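PDB 6BWC: polysaccharide biosynthesis protein CapD from Bacillus thuringiensis HD-771, which probably acts on UDP-N-acetylglucosamine as an NADP-dependent short-chain dehydrogenase-type enzyme of CMP-pseudaminic acid biosynthesis, a pathway linked to flagellin glycosylation. Local coordinates for residues Ser22-Val27 and Val35-Arg40; Tyr81-Ala86 and Met212-Ala217. The protein carries 2 engineered substitutions. All coordinates share one frame; numbering follows the deposited sequence.

Interaction 1: Ser22-Val27 and Val35-Arg40. With NAP (NADP nicotinamide-adenine-dinucleotide phosphate), chain N.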
# COMPACT_ATOMS: atom_id res chain seq x y z
N SER C 22 -29.36 -9.68 15.76
CA SER C 22 -30.63 -10.38 15.53
C SER C 22 -30.44 -11.56 14.55
O SER C 22 -30.87 -12.67 14.85
CB SER C 22 -31.75 -9.44 15.06
OG SER C 22 -33.01 -9.89 15.53
N ILE C 23 -29.75 -11.33 13.42
CA ILE C 23 -29.37 -12.43 12.50
C ILE C 23 -28.62 -13.58 13.23
O ILE C 23 -28.90 -14.75 12.97
CB ILE C 23 -28.48 -11.95 11.32
CG1 ILE C 23 -29.27 -11.02 10.39
CG2 ILE C 23 -27.95 -13.15 10.52
CD1 ILE C 23 -28.40 -10.21 9.44
N LEU C 24 -27.67 -13.22 14.10
CA LEU C 24 -26.86 -14.18 14.88
C LEU C 24 -27.71 -15.17 15.63
O LEU C 24 -27.53 -16.38 15.49
CB LEU C 24 -25.95 -13.45 15.88
CG LEU C 24 -25.17 -14.26 16.90
CD1 LEU C 24 -24.48 -15.43 16.21
CD2 LEU C 24 -24.15 -13.38 17.61
N SER C 25 -28.62 -14.65 16.45
CA SER C 25 -29.49 -15.50 17.25
C SER C 25 -30.49 -16.29 16.38
O SER C 25 -30.84 -17.41 16.72
CB SER C 25 -30.20 -14.69 18.33
OG SER C 25 -30.79 -13.53 17.79
N ASN C 26 -30.91 -15.74 15.25
CA ASN C 26 -31.86 -16.46 14.40
C ASN C 26 -31.15 -17.59 13.71
O ASN C 26 -31.66 -18.70 13.71
CB ASN C 26 -32.58 -15.54 13.40
CG ASN C 26 -33.74 -14.73 14.05
OD1 ASN C 26 -34.89 -14.83 13.62
ND2 ASN C 26 -33.43 -13.92 15.07
N VAL C 27 -29.96 -17.32 13.19
CA VAL C 27 -29.10 -18.35 12.59
C VAL C 27 -28.70 -19.40 13.61
O VAL C 27 -28.56 -20.56 13.27
CB VAL C 27 -27.85 -17.74 11.86
CG1 VAL C 27 -26.70 -18.75 11.68
CG2 VAL C 27 -28.24 -17.19 10.50
N VAL C 35 -20.77 -19.96 13.93
CA VAL C 35 -21.11 -18.62 13.44
C VAL C 35 -19.98 -17.73 13.89
O VAL C 35 -19.59 -17.79 15.05
CB VAL C 35 -22.41 -18.06 14.06
CG1 VAL C 35 -22.77 -16.70 13.44
CG2 VAL C 35 -23.57 -19.04 13.89
N ARG C 36 -19.45 -16.91 13.00
CA ARG C 36 -18.42 -15.96 13.36
C ARG C 36 -19.00 -14.54 13.44
O ARG C 36 -19.86 -14.19 12.64
CB ARG C 36 -17.29 -16.04 12.35
CG ARG C 36 -16.64 -17.43 12.30
CD ARG C 36 -15.33 -17.46 11.51
NE ARG C 36 -14.87 -18.83 11.25
CZ ARG C 36 -14.02 -19.19 10.28
NH1 ARG C 36 -13.52 -18.29 9.43
NH2 ARG C 36 -13.68 -20.45 10.10
N VAL C 37 -18.55 -13.77 14.43
CA VAL C 37 -18.89 -12.34 14.58
C VAL C 37 -17.63 -11.51 14.26
O VAL C 37 -16.58 -11.71 14.88
CB VAL C 37 -19.40 -12.02 16.00
CG1 VAL C 37 -19.54 -10.53 16.23
CG2 VAL C 37 -20.75 -12.65 16.24
N PHE C 38 -17.77 -10.57 13.30
CA PHE C 38 -16.67 -9.73 12.80
C PHE C 38 -17.01 -8.23 12.98
O PHE C 38 -17.85 -7.69 12.27
CB PHE C 38 -16.43 -10.04 11.33
CG PHE C 38 -15.17 -9.43 10.76
CD1 PHE C 38 -14.05 -10.20 10.53
CD2 PHE C 38 -15.11 -8.07 10.42
CE1 PHE C 38 -12.90 -9.64 9.96
CE2 PHE C 38 -13.96 -7.51 9.88
CZ PHE C 38 -12.86 -8.29 9.64
N SER C 39 -16.33 -7.59 13.91
CA SER C 39 -16.62 -6.24 14.36
C SER C 39 -15.27 -5.64 14.72
O SER C 39 -14.35 -6.39 15.07
CB SER C 39 -17.56 -6.34 15.59
OG SER C 39 -17.41 -5.28 16.54
N ARG C 40 -15.12 -4.32 14.64
CA ARG C 40 -13.87 -3.67 15.07
C ARG C 40 -13.72 -3.55 16.57
O ARG C 40 -12.64 -3.64 17.09
CB ARG C 40 -13.78 -2.27 14.52
CG ARG C 40 -13.86 -2.16 13.02
CD ARG C 40 -14.08 -0.71 12.66
NE ARG C 40 -15.34 -0.23 13.20
CZ ARG C 40 -15.79 1.02 13.14
NH1 ARG C 40 -15.08 1.97 12.52
NH2 ARG C 40 -16.97 1.32 13.70
PA NAP N . -25.14 -0.84 13.50
O1A NAP N . -25.91 -1.18 14.75
O2A NAP N . -24.34 0.41 13.54
O5B NAP N . -24.20 -2.06 13.10
C5B NAP N . -22.97 -1.81 12.42
C4B NAP N . -22.06 -3.03 12.56
O4B NAP N . -20.89 -2.95 11.75
C3B NAP N . -21.55 -3.14 13.97
O3B NAP N . -21.40 -4.53 14.20
C2B NAP N . -20.23 -2.40 13.91
O2B NAP N . -19.46 -2.78 15.03
C1B NAP N . -19.70 -2.85 12.55
N9A NAP N . -18.72 -2.00 11.80
C8A NAP N . -18.73 -0.66 11.52
N7A NAP N . -17.65 -0.28 10.76
C5A NAP N . -16.93 -1.39 10.54
C6A NAP N . -15.67 -1.76 9.84
N6A NAP N . -14.93 -0.85 9.19
N1A NAP N . -15.28 -3.04 9.85
C2A NAP N . -15.98 -4.00 10.48
N3A NAP N . -17.11 -3.75 11.14
C4A NAP N . -17.64 -2.50 11.21
O3 NAP N . -26.08 -0.81 12.19
PN NAP N . -27.45 -1.63 11.92
O1N NAP N . -27.38 -3.04 12.47
O2N NAP N . -28.61 -0.73 12.24
O5D NAP N . -27.47 -1.68 10.33
C5D NAP N . -26.81 -2.72 9.67
C4D NAP N . -26.85 -2.50 8.16
O4D NAP N . -28.19 -2.18 7.80
C3D NAP N . -25.95 -1.39 7.57
O3D NAP N . -25.27 -1.92 6.44
C2D NAP N . -26.90 -0.29 7.15
O2D NAP N . -26.46 0.39 5.98
C1D NAP N . -28.19 -1.07 6.89
N1N NAP N . -29.43 -0.30 7.05
C2N NAP N . -29.83 0.01 8.29
C3N NAP N . -30.97 0.73 8.57
C7N NAP N . -31.39 1.10 9.95
O7N NAP N . -32.33 1.89 10.08
N7N NAP N . -30.77 0.61 11.03
C4N NAP N . -31.84 1.15 7.44
C5N NAP N . -31.31 0.77 6.12
C6N NAP N . -30.14 0.04 5.98
P2B NAP N . -18.19 -1.92 15.51
O1X NAP N . -17.95 -2.56 16.86
O2X NAP N . -17.07 -2.25 14.55
O3X NAP N . -18.62 -0.43 15.51

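Interaction 2: Tyr81-Ala86 and Met212-Ala217. With NAP (NADP nicotinamide-adenine-dinucleotide phosphate), chain N.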
# COMPACT_ATOMS: atom_id res chain seq x y z
N TYR C 81 -21.53 -19.06 4.32
CA TYR C 81 -22.53 -17.97 4.15
C TYR C 81 -22.10 -16.68 4.84
O TYR C 81 -21.95 -16.64 6.06
CB TYR C 81 -23.91 -18.43 4.67
CG TYR C 81 -24.45 -19.68 3.99
CD1 TYR C 81 -24.98 -19.61 2.73
CD2 TYR C 81 -24.40 -20.92 4.61
CE1 TYR C 81 -25.46 -20.75 2.08
CE2 TYR C 81 -24.86 -22.06 3.99
CZ TYR C 81 -25.39 -21.97 2.72
OH TYR C 81 -25.84 -23.10 2.10
N VAL C 82 -21.91 -15.64 4.04
CA VAL C 82 -21.44 -14.31 4.50
C VAL C 82 -22.62 -13.30 4.56
O VAL C 82 -23.28 -13.05 3.56
CB VAL C 82 -20.31 -13.78 3.56
CG1 VAL C 82 -19.82 -12.41 3.99
CG2 VAL C 82 -19.13 -14.72 3.54
N PHE C 83 -22.88 -12.74 5.73
CA PHE C 83 -23.78 -11.59 5.86
C PHE C 83 -22.96 -10.30 6.03
O PHE C 83 -22.40 -10.07 7.13
CB PHE C 83 -24.72 -11.74 7.06
CG PHE C 83 -25.68 -12.89 6.98
CD1 PHE C 83 -26.93 -12.73 6.40
CD2 PHE C 83 -25.37 -14.13 7.56
CE1 PHE C 83 -27.85 -13.78 6.37
CE2 PHE C 83 -26.28 -15.19 7.52
CZ PHE C 83 -27.52 -15.00 6.92
N HIS C 84 -22.93 -9.46 4.99
CA HIS C 84 -22.22 -8.16 5.01
C HIS C 84 -23.14 -7.02 5.53
O HIS C 84 -23.82 -6.31 4.78
CB HIS C 84 -21.56 -7.89 3.64
CG HIS C 84 -20.98 -6.51 3.45
ND1 HIS C 84 -20.48 -5.74 4.49
CD2 HIS C 84 -20.79 -5.78 2.32
CE1 HIS C 84 -20.04 -4.59 4.01
NE2 HIS C 84 -20.21 -4.60 2.70
N VAL C 85 -23.12 -6.86 6.85
CA VAL C 85 -24.00 -5.96 7.60
C VAL C 85 -23.26 -4.73 8.22
O VAL C 85 -23.90 -3.77 8.70
CB VAL C 85 -24.71 -6.80 8.68
CG1 VAL C 85 -25.94 -6.08 9.22
CG2 VAL C 85 -25.13 -8.15 8.11
N ALA C 86 -21.91 -4.74 8.20
CA ALA C 86 -21.11 -3.55 8.57
C ALA C 86 -21.20 -2.39 7.54
O ALA C 86 -21.29 -2.62 6.31
CB ALA C 86 -19.66 -3.94 8.82
N MET C 212 -35.60 -11.32 8.99
CA MET C 212 -36.19 -12.36 8.14
C MET C 212 -36.00 -12.08 6.67
O MET C 212 -35.79 -13.00 5.89
CB MET C 212 -37.68 -12.57 8.43
CG MET C 212 -37.98 -13.23 9.76
SD MET C 212 -36.89 -14.61 10.19
CE MET C 212 -37.13 -15.67 8.74
N LEU C 213 -36.08 -10.81 6.30
CA LEU C 213 -35.82 -10.39 4.92
C LEU C 213 -34.44 -10.89 4.49
O LEU C 213 -34.32 -11.58 3.49
CB LEU C 213 -35.91 -8.86 4.80
CG LEU C 213 -35.72 -8.25 3.40
CD1 LEU C 213 -36.75 -8.83 2.43
CD2 LEU C 213 -35.75 -6.72 3.37
N THR C 214 -33.43 -10.55 5.30
CA THR C 214 -32.03 -10.91 5.02
C THR C 214 -31.81 -12.44 5.00
O THR C 214 -31.30 -12.99 4.01
CB THR C 214 -31.05 -10.27 6.04
OG1 THR C 214 -31.50 -8.96 6.43
CG2 THR C 214 -29.64 -10.16 5.43
N ILE C 215 -32.21 -13.11 6.08
CA ILE C 215 -32.14 -14.57 6.15
C ILE C 215 -32.86 -15.27 4.96
O ILE C 215 -32.28 -16.20 4.36
CB ILE C 215 -32.60 -15.07 7.55
CG1 ILE C 215 -31.48 -14.87 8.55
CG2 ILE C 215 -32.99 -16.54 7.53
CD1 ILE C 215 -31.93 -14.92 9.99
N GLU C 216 -34.08 -14.84 4.60
CA GLU C 216 -34.80 -15.39 3.39
C GLU C 216 -33.99 -15.25 2.11
O GLU C 216 -33.81 -16.21 1.37
CB GLU C 216 -36.17 -14.73 3.14
CG GLU C 216 -37.33 -15.67 3.37
CD GLU C 216 -37.66 -16.54 2.16
OE1 GLU C 216 -37.90 -15.97 1.08
OE2 GLU C 216 -37.72 -17.79 2.29
N ALA C 217 -33.52 -14.03 1.87
CA ALA C 217 -32.69 -13.75 0.71
C ALA C 217 -31.41 -14.58 0.72
O ALA C 217 -30.89 -14.90 -0.33
CB ALA C 217 -32.37 -12.26 0.63
PA NAP N . -25.14 -0.84 13.50
O1A NAP N . -25.91 -1.18 14.75
O2A NAP N . -24.34 0.41 13.54
O5B NAP N . -24.20 -2.06 13.10
C5B NAP N . -22.97 -1.81 12.42
C4B NAP N . -22.06 -3.03 12.56
O4B NAP N . -20.89 -2.95 11.75
C3B NAP N . -21.55 -3.14 13.97
O3B NAP N . -21.40 -4.53 14.20
C2B NAP N . -20.23 -2.40 13.91
O2B NAP N . -19.46 -2.78 15.03
C1B NAP N . -19.70 -2.85 12.55
N9A NAP N . -18.72 -2.00 11.80
C8A NAP N . -18.73 -0.66 11.52
N7A NAP N . -17.65 -0.28 10.76
C5A NAP N . -16.93 -1.39 10.54
C6A NAP N . -15.67 -1.76 9.84
N6A NAP N . -14.93 -0.85 9.19
N1A NAP N . -15.28 -3.04 9.85
C2A NAP N . -15.98 -4.00 10.48
N3A NAP N . -17.11 -3.75 11.14
C4A NAP N . -17.64 -2.50 11.21
O3 NAP N . -26.08 -0.81 12.19
PN NAP N . -27.45 -1.63 11.92
O1N NAP N . -27.38 -3.04 12.47
O2N NAP N . -28.61 -0.73 12.24
O5D NAP N . -27.47 -1.68 10.33
C5D NAP N . -26.81 -2.72 9.67
C4D NAP N . -26.85 -2.50 8.16
O4D NAP N . -28.19 -2.18 7.80
C3D NAP N . -25.95 -1.39 7.57
O3D NAP N . -25.27 -1.92 6.44
C2D NAP N . -26.90 -0.29 7.15
O2D NAP N . -26.46 0.39 5.98
C1D NAP N . -28.19 -1.07 6.89
N1N NAP N . -29.43 -0.30 7.05
C2N NAP N . -29.83 0.01 8.29
C3N NAP N . -30.97 0.73 8.57
C7N NAP N . -31.39 1.10 9.95
O7N NAP N . -32.33 1.89 10.08
N7N NAP N . -30.77 0.61 11.03
C4N NAP N . -31.84 1.15 7.44
C5N NAP N . -31.31 0.77 6.12
C6N NAP N . -30.14 0.04 5.98
P2B NAP N . -18.19 -1.92 15.51
O1X NAP N . -17.95 -2.56 16.86
O2X NAP N . -17.07 -2.25 14.55
O3X NAP N . -18.62 -0.43 15.51

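Interaction 1: Ser22-Val27 and Val35-Arg40
Leu24 reaches from helix 18-29 to two valines of strand 34-39, one with each methyl. Leu24 CD1 meets Val35 CG1 at 3.5 Å, and the two side chains cross at a slant. Leu24 CD2 meets Val37 CG2 at 3.7 Å, here nearly at a right angle. CG stands anti to the backbone N (chi1 173°), and chi2 (47°) then turns one methyl to each valine. One turn on, Val27 CG1 lies 3.8 Å from Val35 CG2, so the two methyls of Val35 serve different helix residues. The helix runs antiparallel to the strand, as expected in the first beta-alpha-beta unit of a Rossmann fold. Ile12 and Leu48 add to the apolar layer.

Past the valines the strand end turns polar. Ser39 OG donates to NAP O1X at 2.8 Å. Arg40 holds NAP O2X twice, through its backbone N and through NE, the latter at 3.0 Å and almost straight (179°). Its NH2 binds NAP O3X. The guanidinium also lies with one face over adenine N7A. All three terminal oxygens of the 2'-phosphate are thus hydrogen-bonded, which is consistent with a preference for NADP over NAD.

Interaction 2: Tyr81-Ala86 and Met212-Ala217
Phe83 and Thr214 make the closest approach between strand 81-84 and helix 207-220, and it is apolar. The methyl CG2 of Thr214 sits at the ring edge, near the ring plane, 3.9 Å from Phe83 CD1. The two side chains meet at a slant. Thr214 turns its methyl to the ring because CG2 is anti to its backbone N, while OG1 lies beside that N. Ile215 adds a looser touch, with CG1 4.3 Å from Phe83 CZ. The ring also packs on Val10 and Phe5. Phe169 of strand 163-169 lies against Thr214.

Hydrogen bonds play no part between the two segments. The hydroxyl of Thr214 bonds to the carbonyl of Ala210, one turn back in its own helix. This satisfies its polar end within a buried setting. Backbone bonds hold strand 81-84 on both flanks, among them Phe83 with Leu11 and Val82 with Val125. It lies between strands 9-13 and 123-129 in the parallel part of the Rossmann sheet. Helix 207-220 packs on it next to helix 18-29.

Cofactor contacts follow where the strand ends. Val85 CG1 packs on NAP C5D at 3.5 Å. Ala86 CB lies 3.4 Å from NAP C4A of the adenine and close to the ribose oxygen O4B. The carbonyl of Val85 is near NAP O3D of the nicotinamide ribose, at best a weak bond.

Helix 207-220 therefore meets strand 81-84 by carbon contacts alone at this point. With no polar pair between them, the fit rests on the shapes of ring, methyl and methylene groups.

Overall arrangement
Interactions 1 and 2 are both buried, and both pack a helix on the same central sheet. Their centres are about 10 Å apart, and they meet directly. Ile23 CG2 lies 4.0 Å from Phe83 CE2, and Asn26 CB lies 3.5 Å from Ile215 CD1. Helix 18-29 is thus neighbour to helix 207-220. Interaction 1 joins elements close in sequence, within one beta-alpha-beta unit. Interaction 2 joins elements far apart in the chain. Both are apolar between their segments, aliphatic in the first and centred on an aromatic ring in the second. At NADP their places differ: strand end 35-40 sits at the adenosine 2'-phosphate, while 81-86 spans from the adenosine to the nicotinamide ribose.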